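Local coordinates for protein fervidolysin (Fervidobacterium pennivorans, PDB 1R6V) that degrades keratin into peptides as a calcium-binding serine protease of the subtilisin family, letting its bacterium grow on native feathers, at residues Gln15-Leu20 with Trp665-Gly670; Pro505-Arg510 with Leu528-Glu533; Pro579-Val584 with Ser659-Val664. The protein carries 1 engineered substitution. All coordinates share one frame; numbering follows the deposited sequence.

All three contacts gather where the propeptide and the two beta-sandwich domains meet, away from the catalytic and calcium sites. Contact 1 spans 645 residues, bringing the propeptide loop 15-20 back to strand 666-669 at the end of the chain. Contacts 2 and 3 follow one another within that span: contact 2 in the Ig-like domain, between strands 496-505 and 535-543, and contact 3 in the second sandwich domain. The centre of contact 1 lies about 12 Å from that of contact 2 and about 13 Å from that of contact 3. Arg529 and Glu532 of contact 2 reach the backbone of 665-667, which joins the two sandwiches directly; segment 659-664 runs straight into 665-670.

Contact 1 of 3, residues Gln15-Leu20 with Trp665-Gly670; sequences QGYHIL and WWTIFG
Two propeptide rings make this contact: Tyr17 meets the last strand, 666-669, and His18 the Trp665 just before it. The polar link is the phenol: Tyr17 OH donates to Ile668 O at 2.8 Å, and this oxygen lies in the plane of the tyrosine ring, at its edge. The same hydroxyl also shares a weak hydrogen bond with Ser602 OG.

Two aromatic pairs flank it. Tyr17 and Phe669 approach obliquely, their planes 32° apart, with Tyr17 CZ 3.7 Å from Phe669 CD2. Farther along, Trp665 turns the edge of its six-membered ring to the face of His18, the centroids 4.7 Å apart; its CH2 sits over that face, 3.7 Å from His18 ND1. With CG between the backbone N and the carbonyl carbon (chi1 64°), the indole sets out toward His18, and its NE1 is held by Ile526 O. On the other side of the contact, His18 NE2 is bonded to Lys82 O.

Thr667 CG2 adds an apolar touch, 3.9 Å from Tyr17 CE2. Strand 666-669 pairs antiparallel with strand 604-610, and the whole is a domain interface, the propeptide loop docked by aromatic side chains on the second beta-sandwich.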
loop_
_atom_site.group_PDB
_atom_site.type_symbol
_atom_site.label_atom_id
_atom_site.label_comp_id
_atom_site.label_asym_id
_atom_site.label_seq_id
_atom_site.Cartn_x
_atom_site.Cartn_y
_atom_site.Cartn_z
ATOM N N GLN A 15 -9.959 7.492 -25.995
ATOM C CA GLN A 15 -9.471 6.192 -25.559
ATOM C C GLN A 15 -9.145 6.146 -24.068
ATOM O O GLN A 15 -8.520 5.195 -23.602
ATOM C CB GLN A 15 -8.213 5.822 -26.350
ATOM C CG GLN A 15 -8.430 5.601 -27.845
ATOM C CD GLN A 15 -9.466 4.529 -28.127
ATOM O OE1 GLN A 15 -10.628 4.827 -28.402
ATOM N NE2 GLN A 15 -9.051 3.273 -28.044
ATOM N N GLY A 16 -9.555 7.171 -23.327
ATOM C CA GLY A 16 -9.278 7.205 -21.898
ATOM C C GLY A 16 -7.835 7.576 -21.587
ATOM O O GLY A 16 -7.185 8.266 -22.376
ATOM N N TYR A 17 -7.325 7.128 -20.443
ATOM C CA TYR A 17 -5.949 7.439 -20.068
ATOM C C TYR A 17 -5.017 6.233 -20.149
ATOM O O TYR A 17 -5.469 5.094 -20.254
ATOM C CB TYR A 17 -5.902 8.062 -18.665
ATOM C CG TYR A 17 -6.683 9.356 -18.616
ATOM C CD1 TYR A 17 -8.022 9.374 -18.209
ATOM C CD2 TYR A 17 -6.125 10.542 -19.096
ATOM C CE1 TYR A 17 -8.783 10.543 -18.299
ATOM C CE2 TYR A 17 -6.879 11.713 -19.190
ATOM C CZ TYR A 17 -8.203 11.704 -18.796
ATOM O OH TYR A 17 -8.965 12.841 -18.938
ATOM N N HIS A 18 -3.720 6.525 -20.104
ATOM C CA HIS A 18 -2.632 5.549 -20.191
ATOM C C HIS A 18 -2.722 4.451 -19.130
ATOM O O HIS A 18 -3.377 4.611 -18.099
ATOM C CB HIS A 18 -1.298 6.288 -20.050
ATOM C CG HIS A 18 -0.104 5.513 -20.517
ATOM N ND1 HIS A 18 1.148 5.665 -19.955
ATOM C CD2 HIS A 18 0.046 4.618 -21.524
ATOM C CE1 HIS A 18 2.015 4.898 -20.593
ATOM N NE2 HIS A 18 1.371 4.253 -21.548
ATOM N N ILE A 19 -2.054 3.332 -19.402
ATOM C CA ILE A 19 -2.042 2.219 -18.478
ATOM C C ILE A 19 -1.341 2.685 -17.194
ATOM O O ILE A 19 -0.411 3.493 -17.239
ATOM C CB ILE A 19 -1.318 1.013 -19.123
ATOM C CG1 ILE A 19 -1.255 -0.168 -18.149
ATOM C CG2 ILE A 19 0.054 1.426 -19.564
ATOM C CD1 ILE A 19 -0.079 -0.125 -17.219
ATOM N N LEU A 20 -1.799 2.180 -16.051
ATOM C CA LEU A 20 -1.241 2.567 -14.765
ATOM C C LEU A 20 0.012 1.760 -14.431
ATOM O O LEU A 20 -0.065 0.558 -14.169
ATOM C CB LEU A 20 -2.298 2.359 -13.678
ATOM C CG LEU A 20 -2.179 3.161 -12.374
ATOM C CD1 LEU A 20 -3.396 2.851 -11.489
ATOM C CD2 LEU A 20 -0.902 2.816 -11.654
ATOM N N TRP A 665 2.575 12.545 -25.331
ATOM C CA TRP A 665 1.187 12.968 -25.316
ATOM C C TRP A 665 0.912 14.101 -24.349
ATOM O O TRP A 665 1.745 14.420 -23.502
ATOM C CB TRP A 665 0.280 11.780 -24.990
ATOM C CG TRP A 665 0.494 11.214 -23.613
ATOM C CD1 TRP A 665 -0.142 11.591 -22.455
ATOM C CD2 TRP A 665 1.407 10.174 -23.248
ATOM N NE1 TRP A 665 0.324 10.848 -21.397
ATOM C CE2 TRP A 665 1.274 9.969 -21.853
ATOM C CE3 TRP A 665 2.325 9.391 -23.966
ATOM C CZ2 TRP A 665 2.025 9.010 -21.154
ATOM C CZ3 TRP A 665 3.076 8.434 -23.271
ATOM C CH2 TRP A 665 2.919 8.253 -21.878
ATOM N N TRP A 666 -0.264 14.700 -24.517
ATOM C CA TRP A 666 -0.738 15.810 -23.685
ATOM C C TRP A 666 -1.966 15.264 -22.963
ATOM O O TRP A 666 -2.891 14.745 -23.596
ATOM C CB TRP A 666 -1.117 17.000 -24.571
ATOM C CG TRP A 666 0.004 17.390 -25.481
ATOM C CD1 TRP A 666 0.306 16.835 -26.688
ATOM C CD2 TRP A 666 1.037 18.345 -25.204
ATOM N NE1 TRP A 666 1.468 17.378 -27.180
ATOM C CE2 TRP A 666 1.939 18.308 -26.289
ATOM C CE3 TRP A 666 1.289 19.223 -24.139
ATOM C CZ2 TRP A 666 3.078 19.116 -26.346
ATOM C CZ3 TRP A 666 2.422 20.027 -24.194
ATOM C CH2 TRP A 666 3.303 19.965 -25.294
ATOM N N THR A 667 -1.958 15.386 -21.644
ATOM C CA THR A 667 -3.031 14.865 -20.806
ATOM C C THR A 667 -4.005 15.971 -20.409
ATOM O O THR A 667 -3.623 16.923 -19.733
ATOM C CB THR A 667 -2.412 14.192 -19.558
ATOM O OG1 THR A 667 -1.511 13.159 -19.981
ATOM C CG2 THR A 667 -3.487 13.555 -18.683
ATOM N N ILE A 668 -5.251 15.835 -20.847
ATOM C CA ILE A 668 -6.285 16.826 -20.566
ATOM C C ILE A 668 -7.587 16.180 -20.095
ATOM O O ILE A 668 -7.794 14.968 -20.246
ATOM C CB ILE A 668 -6.559 17.715 -21.802
ATOM C CG1 ILE A 668 -7.008 16.863 -22.991
ATOM C CG2 ILE A 668 -5.313 18.518 -22.131
ATOM C CD1 ILE A 668 -5.902 16.121 -23.674
ATOM N N PHE A 669 -8.470 17.002 -19.534
ATOM C CA PHE A 669 -9.721 16.498 -18.984
ATOM C C PHE A 669 -11.000 17.144 -19.512
ATOM O O PHE A 669 -12.098 16.828 -19.053
ATOM C CB PHE A 669 -9.642 16.613 -17.457
ATOM C CG PHE A 669 -8.367 16.047 -16.891
ATOM C CD1 PHE A 669 -7.252 16.853 -16.709
ATOM C CD2 PHE A 669 -8.255 14.686 -16.634
ATOM C CE1 PHE A 669 -6.030 16.313 -16.291
ATOM C CE2 PHE A 669 -7.039 14.132 -16.215
ATOM C CZ PHE A 669 -5.924 14.945 -16.044
ATOM N N GLY A 670 -10.857 18.035 -20.484
ATOM C CA GLY A 670 -12.021 18.674 -21.056
ATOM C C GLY A 670 -12.598 19.787 -20.203
ATOM O O GLY A 670 -11.955 20.289 -19.289
#

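Contact 2 of 3, residues Pro505-Arg510 with Leu528-Glu533; sequences PDHWDR and LRMAEE
Within the Ig-like beta-sandwich domain, the long connection between strands 496-505 and 535-543 folds back so that His507 near its start meets Met530 and Glu533 near its end. The imidazole lies against the short 3-10 turn 530-532. Met530 CA stands over one face in a CH-pi contact, 3.6 Å from the ring centroid and 16° off the normal, while Met530 CG comes within 3.4 Å of His507 NE2. Glu533 approaches at the ring's edge: its chain, extended beyond CG, crosses the histidine at about a right angle and sets OE2 3.0 Å from His507 CE1, the carboxylate and ring planes 50° apart. That is a carbon-oxygen approach, yet the nearby carboxylate would probably stabilise a positive imidazole. The ring's rotation is steadied by a weak bond from His507 ND1 to Pro505 O, 3.4 Å long. An alanine in place of His507 would probably open a gap beside Met530 CA and CG, and leave Pro505 O without its weak imidazole bond and Glu533 OE2 without its CE1 neighbour. A water donates to His507 O and, weakly, to Leu528 O, linking the two backbones.

The turn itself is braced by Glu532, whose OE1 accepts the N-H of Arg529 at 2.9 Å from above the carboxylate plane, and whose OE2 forms a salt bridge with Arg529 NH1, also 2.9 Å. Leu528 CD2 lies 4.0 Å from Asp509 OD1, an oxygen bonded to Tyr524 N.

Outward, Glu532 OE2 takes the N-H of Thr667 and Arg529 pairs with Asp649, while Glu533 touches Phe467 on strand 466-471 and Ala531 packs on Leu627 of strand 619-627, so the turn sits between its own sheet and the second sandwich.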
loop_
_atom_site.group_PDB
_atom_site.type_symbol
_atom_site.label_atom_id
_atom_site.label_comp_id
_atom_site.label_asym_id
_atom_site.label_seq_id
_atom_site.Cartn_x
_atom_site.Cartn_y
_atom_site.Cartn_z
ATOM N N PRO A 505 -2.959 13.828 -12.045
ATOM C CA PRO A 505 -2.157 12.607 -12.199
ATOM C C PRO A 505 -0.731 12.831 -11.732
ATOM O O PRO A 505 -0.196 13.925 -11.873
ATOM C CB PRO A 505 -2.243 12.306 -13.701
ATOM C CG PRO A 505 -3.556 12.933 -14.115
ATOM C CD PRO A 505 -3.553 14.237 -13.333
ATOM N N ASP A 506 -0.180 11.755 -11.216
ATOM C CA ASP A 506 1.175 11.800 -10.698
ATOM C C ASP A 506 2.184 11.800 -11.842
ATOM O O ASP A 506 2.275 10.835 -12.591
ATOM C CB ASP A 506 1.401 10.587 -9.795
ATOM C CG ASP A 506 2.754 10.594 -9.124
ATOM O OD1 ASP A 506 3.448 11.633 -9.159
ATOM O OD2 ASP A 506 3.117 9.551 -8.544
ATOM N N HIS A 507 3.012 12.943 -11.955
ATOM C CA HIS A 507 3.998 13.023 -13.023
ATOM C C HIS A 507 5.361 12.631 -12.466
ATOM O O HIS A 507 6.247 13.478 -12.335
ATOM C CB HIS A 507 4.049 14.449 -13.581
ATOM C CG HIS A 507 3.847 15.511 -12.542
ATOM N ND1 HIS A 507 2.632 15.734 -11.933
ATOM C CD2 HIS A 507 4.708 16.406 -12.002
ATOM C CE1 HIS A 507 2.748 16.722 -11.064
ATOM N NE2 HIS A 507 3.999 17.146 -11.085
ATOM N N TRP A 508 5.524 11.351 -12.136
ATOM C CA TRP A 508 6.778 10.847 -11.568
ATOM C C TRP A 508 7.816 10.486 -12.615
ATOM O O TRP A 508 8.979 10.247 -12.288
ATOM C CB TRP A 508 6.524 9.604 -10.714
ATOM C CG TRP A 508 5.898 8.456 -11.472
ATOM C CD1 TRP A 508 4.571 8.253 -11.684
ATOM C CD2 TRP A 508 6.579 7.360 -12.117
ATOM N NE1 TRP A 508 4.372 7.107 -12.414
ATOM C CE2 TRP A 508 5.587 6.538 -12.695
ATOM C CE3 TRP A 508 7.927 6.998 -12.261
ATOM C CZ2 TRP A 508 5.898 5.366 -13.409
ATOM C CZ3 TRP A 508 8.238 5.833 -12.972
ATOM C CH2 TRP A 508 7.225 5.032 -13.535
ATOM N N ASP A 509 7.373 10.427 -13.867
ATOM C CA ASP A 509 8.214 10.083 -15.004
ATOM C C ASP A 509 8.940 11.349 -15.450
ATOM O O ASP A 509 8.638 11.916 -16.500
ATOM C CB ASP A 509 7.322 9.544 -16.129
ATOM C CG ASP A 509 8.101 8.873 -17.236
ATOM O OD1 ASP A 509 7.465 8.515 -18.248
ATOM O OD2 ASP A 509 9.332 8.699 -17.099
ATOM N N ARG A 510 9.886 11.791 -14.630
ATOM C CA ARG A 510 10.661 12.998 -14.905
ATOM C C ARG A 510 11.361 12.914 -16.257
ATOM O O ARG A 510 11.423 11.846 -16.871
ATOM C CB ARG A 510 11.687 13.216 -13.794
ATOM N N LEU A 528 2.870 13.494 -18.282
ATOM C CA LEU A 528 4.288 13.721 -18.509
ATOM C C LEU A 528 4.783 15.073 -18.025
ATOM O O LEU A 528 5.993 15.299 -17.961
ATOM C CB LEU A 528 4.588 13.589 -20.010
ATOM C CG LEU A 528 4.189 12.245 -20.634
ATOM C CD1 LEU A 528 4.423 12.259 -22.151
ATOM C CD2 LEU A 528 5.001 11.132 -19.989
ATOM N N ARG A 529 3.854 15.963 -17.674
ATOM C CA ARG A 529 4.215 17.316 -17.255
ATOM C C ARG A 529 3.476 17.837 -16.030
ATOM O O ARG A 529 2.287 17.588 -15.868
ATOM C CB ARG A 529 3.953 18.288 -18.403
ATOM C CG ARG A 529 4.533 17.840 -19.722
ATOM C CD ARG A 529 4.148 18.789 -20.842
ATOM N NE ARG A 529 4.503 18.219 -22.136
ATOM C CZ ARG A 529 3.855 17.208 -22.709
ATOM N NH1 ARG A 529 2.807 16.659 -22.109
ATOM N NH2 ARG A 529 4.276 16.720 -23.873
ATOM N N MET A 530 4.190 18.584 -15.194
ATOM C CA MET A 530 3.589 19.160 -13.993
ATOM C C MET A 530 2.423 20.065 -14.399
ATOM O O MET A 530 1.424 20.173 -13.688
ATOM C CB MET A 530 4.635 19.963 -13.206
ATOM C CG MET A 530 4.142 20.468 -11.856
ATOM S SD MET A 530 5.425 21.350 -10.930
ATOM C CE MET A 530 6.101 20.023 -9.977
ATOM N N ALA A 531 2.539 20.693 -15.568
ATOM C CA ALA A 531 1.494 21.583 -16.052
ATOM C C ALA A 531 0.156 20.884 -16.284
ATOM O O ALA A 531 -0.880 21.542 -16.367
ATOM C CB ALA A 531 1.949 22.279 -17.352
ATOM N N GLU A 532 0.173 19.557 -16.385
ATOM C CA GLU A 532 -1.047 18.794 -16.611
ATOM C C GLU A 532 -1.773 18.439 -15.307
ATOM O O GLU A 532 -2.951 18.080 -15.323
ATOM C CB GLU A 532 -0.723 17.520 -17.392
ATOM C CG GLU A 532 -0.136 17.826 -18.760
ATOM C CD GLU A 532 0.491 16.627 -19.430
ATOM O OE1 GLU A 532 1.199 15.867 -18.731
ATOM O OE2 GLU A 532 0.280 16.466 -20.652
ATOM N N GLU A 533 -1.067 18.540 -14.193
ATOM C CA GLU A 533 -1.655 18.226 -12.896
ATOM C C GLU A 533 -2.792 19.197 -12.576
ATOM O O GLU A 533 -2.702 20.388 -12.860
ATOM C CB GLU A 533 -0.594 18.303 -11.796
ATOM C CG GLU A 533 -1.120 17.892 -10.419
ATOM C CD GLU A 533 -0.140 18.156 -9.286
ATOM O OE1 GLU A 533 -0.521 17.924 -8.112
ATOM O OE2 GLU A 533 1.004 18.589 -9.560
HETATM O O HOH W 1 7.506 15.080 -14.924
#

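Contact 3 of 3, residues Pro579-Val584 with Ser659-Val664; sequences PLLRGV and SQPIYV
Pro579 O accepts the backbone N-H of Tyr663 at 2.9 Å, and the bond is nearly straight, 170° at the hydrogen. Ile662 CA brings a C-H to the same oxygen at 3.4 Å, so two neighbouring residues of 659-664 grip it. A second C-H contact runs the other way, from Leu580 CA to Pro661 O at 3.5 Å.

Here the loop joining strands 573-577 and 584-589 of the second beta-sandwich is laid against the chain that leads into strand 666-669. Both strand 573-577 and strand 666-669 pair with strand 604-610, in antiparallel fashion, and the contact ties the loop leaving strand 573-577 to the chain entering strand 666-669.

Apolar side chains fill in around the backbone bond. Leu580 and Ile662 lie side by side, pointing the same way, and their CD1 methyls meet at 3.5 Å, tighter than usual for carbons. In Ile662 a chi2 of 52° turns CD1 toward Leu580 and also toward Pro579, whose CB it meets at 3.9 Å. Leu581 uses one methyl for two partners: its CD1 is 3.7 Å from Tyr663 CE1, near the plane of the ring at its edge, and 3.9 Å from Pro661 CG. Leu580 reaches Ala85 and Leu581 Ala3, both in the propeptide, while Tyr663 rests on Ile646 of strand 644-647.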
loop_
_atom_site.group_PDB
_atom_site.type_symbol
_atom_site.label_atom_id
_atom_site.label_comp_id
_atom_site.label_asym_id
_atom_site.label_seq_id
_atom_site.Cartn_x
_atom_site.Cartn_y
_atom_site.Cartn_z
ATOM N N PRO A 579 -1.881 9.055 -29.565
ATOM C CA PRO A 579 -0.434 8.863 -29.417
ATOM C C PRO A 579 0.098 7.543 -29.947
ATOM O O PRO A 579 1.278 7.431 -30.270
ATOM C CB PRO A 579 -0.196 9.031 -27.915
ATOM C CG PRO A 579 -1.546 8.821 -27.299
ATOM C CD PRO A 579 -2.502 9.417 -28.281
ATOM N N LEU A 580 -0.785 6.553 -30.024
ATOM C CA LEU A 580 -0.433 5.230 -30.532
ATOM C C LEU A 580 -0.777 5.135 -32.009
ATOM O O LEU A 580 -0.647 4.071 -32.618
ATOM C CB LEU A 580 -1.192 4.140 -29.770
ATOM C CG LEU A 580 -0.708 3.767 -28.372
ATOM C CD1 LEU A 580 -0.875 4.920 -27.407
ATOM C CD2 LEU A 580 -1.518 2.560 -27.893
ATOM N N LEU A 581 -1.228 6.250 -32.575
ATOM C CA LEU A 581 -1.596 6.326 -33.987
ATOM C C LEU A 581 -2.692 5.341 -34.381
ATOM O O LEU A 581 -2.697 4.830 -35.501
ATOM C CB LEU A 581 -0.365 6.104 -34.872
ATOM C CG LEU A 581 0.803 7.049 -34.589
ATOM C CD1 LEU A 581 1.965 6.756 -35.524
ATOM C CD2 LEU A 581 0.329 8.487 -34.750
ATOM N N ARG A 582 -3.621 5.086 -33.462
ATOM C CA ARG A 582 -4.735 4.173 -33.721
ATOM C C ARG A 582 -5.778 4.879 -34.591
ATOM O O ARG A 582 -6.570 4.241 -35.293
ATOM C CB ARG A 582 -5.376 3.722 -32.398
ATOM C CG ARG A 582 -4.504 2.782 -31.553
ATOM C CD ARG A 582 -5.109 2.526 -30.177
ATOM N NE ARG A 582 -5.060 3.713 -29.328
ATOM C CZ ARG A 582 -5.429 3.745 -28.052
ATOM N NH1 ARG A 582 -5.885 2.647 -27.460
ATOM N NH2 ARG A 582 -5.322 4.875 -27.360
ATOM N N GLY A 583 -5.766 6.206 -34.551
ATOM C CA GLY A 583 -6.708 6.984 -35.332
ATOM C C GLY A 583 -6.514 8.450 -35.020
ATOM O O GLY A 583 -5.580 8.804 -34.297
ATOM N N VAL A 584 -7.382 9.298 -35.559
ATOM C CA VAL A 584 -7.293 10.737 -35.323
ATOM C C VAL A 584 -8.574 11.263 -34.697
ATOM O O VAL A 584 -9.645 10.675 -34.861
ATOM C CB VAL A 584 -7.028 11.508 -36.646
ATOM C CG1 VAL A 584 -5.723 11.030 -37.277
ATOM C CG2 VAL A 584 -8.188 11.311 -37.612
ATOM N N SER A 659 7.399 0.043 -35.119
ATOM C CA SER A 659 6.352 -0.979 -35.132
ATOM C C SER A 659 5.253 -0.729 -34.103
ATOM O O SER A 659 4.068 -0.887 -34.401
ATOM C CB SER A 659 6.972 -2.358 -34.883
ATOM O OG SER A 659 5.983 -3.301 -34.512
ATOM N N GLN A 660 5.662 -0.361 -32.892
ATOM C CA GLN A 660 4.735 -0.079 -31.793
ATOM C C GLN A 660 4.982 1.345 -31.306
ATOM O O GLN A 660 5.657 1.553 -30.299
ATOM C CB GLN A 660 4.970 -1.040 -30.619
ATOM C CG GLN A 660 4.445 -2.453 -30.806
ATOM C CD GLN A 660 2.948 -2.495 -31.037
ATOM O OE1 GLN A 660 2.479 -2.462 -32.178
ATOM N NE2 GLN A 660 2.185 -2.556 -29.952
ATOM N N PRO A 661 4.440 2.341 -32.019
ATOM C CA PRO A 661 4.629 3.741 -31.634
ATOM C C PRO A 661 3.835 4.214 -30.421
ATOM O O PRO A 661 2.746 3.728 -30.128
ATOM C CB PRO A 661 4.207 4.493 -32.887
ATOM C CG PRO A 661 3.047 3.658 -33.368
ATOM C CD PRO A 661 3.642 2.246 -33.257
ATOM N N ILE A 662 4.427 5.162 -29.712
ATOM C CA ILE A 662 3.790 5.808 -28.585
ATOM C C ILE A 662 4.456 7.179 -28.515
ATOM O O ILE A 662 5.522 7.337 -27.934
ATOM C CB ILE A 662 3.958 5.018 -27.240
ATOM C CG1 ILE A 662 3.455 5.878 -26.088
ATOM C CG2 ILE A 662 5.394 4.627 -26.999
ATOM C CD1 ILE A 662 2.100 6.393 -26.303
ATOM N N TYR A 663 3.833 8.161 -29.159
ATOM C CA TYR A 663 4.384 9.505 -29.172
ATOM C C TYR A 663 4.042 10.249 -27.899
ATOM O O TYR A 663 3.035 9.956 -27.254
ATOM C CB TYR A 663 3.853 10.306 -30.365
ATOM C CG TYR A 663 4.519 9.941 -31.674
ATOM C CD1 TYR A 663 3.994 8.941 -32.488
ATOM C CD2 TYR A 663 5.705 10.565 -32.068
ATOM C CE1 TYR A 663 4.636 8.567 -33.664
ATOM C CE2 TYR A 663 6.356 10.197 -33.242
ATOM C CZ TYR A 663 5.812 9.196 -34.031
ATOM O OH TYR A 663 6.450 8.813 -35.186
ATOM N N VAL A 664 4.904 11.199 -27.549
ATOM C CA VAL A 664 4.699 12.048 -26.381
ATOM C C VAL A 664 3.257 12.537 -26.469
ATOM O O VAL A 664 2.756 12.880 -27.553
ATOM C CB VAL A 664 5.695 13.244 -26.409
ATOM C CG1 VAL A 664 5.222 14.360 -25.508
ATOM C CG2 VAL A 664 7.078 12.766 -25.944
#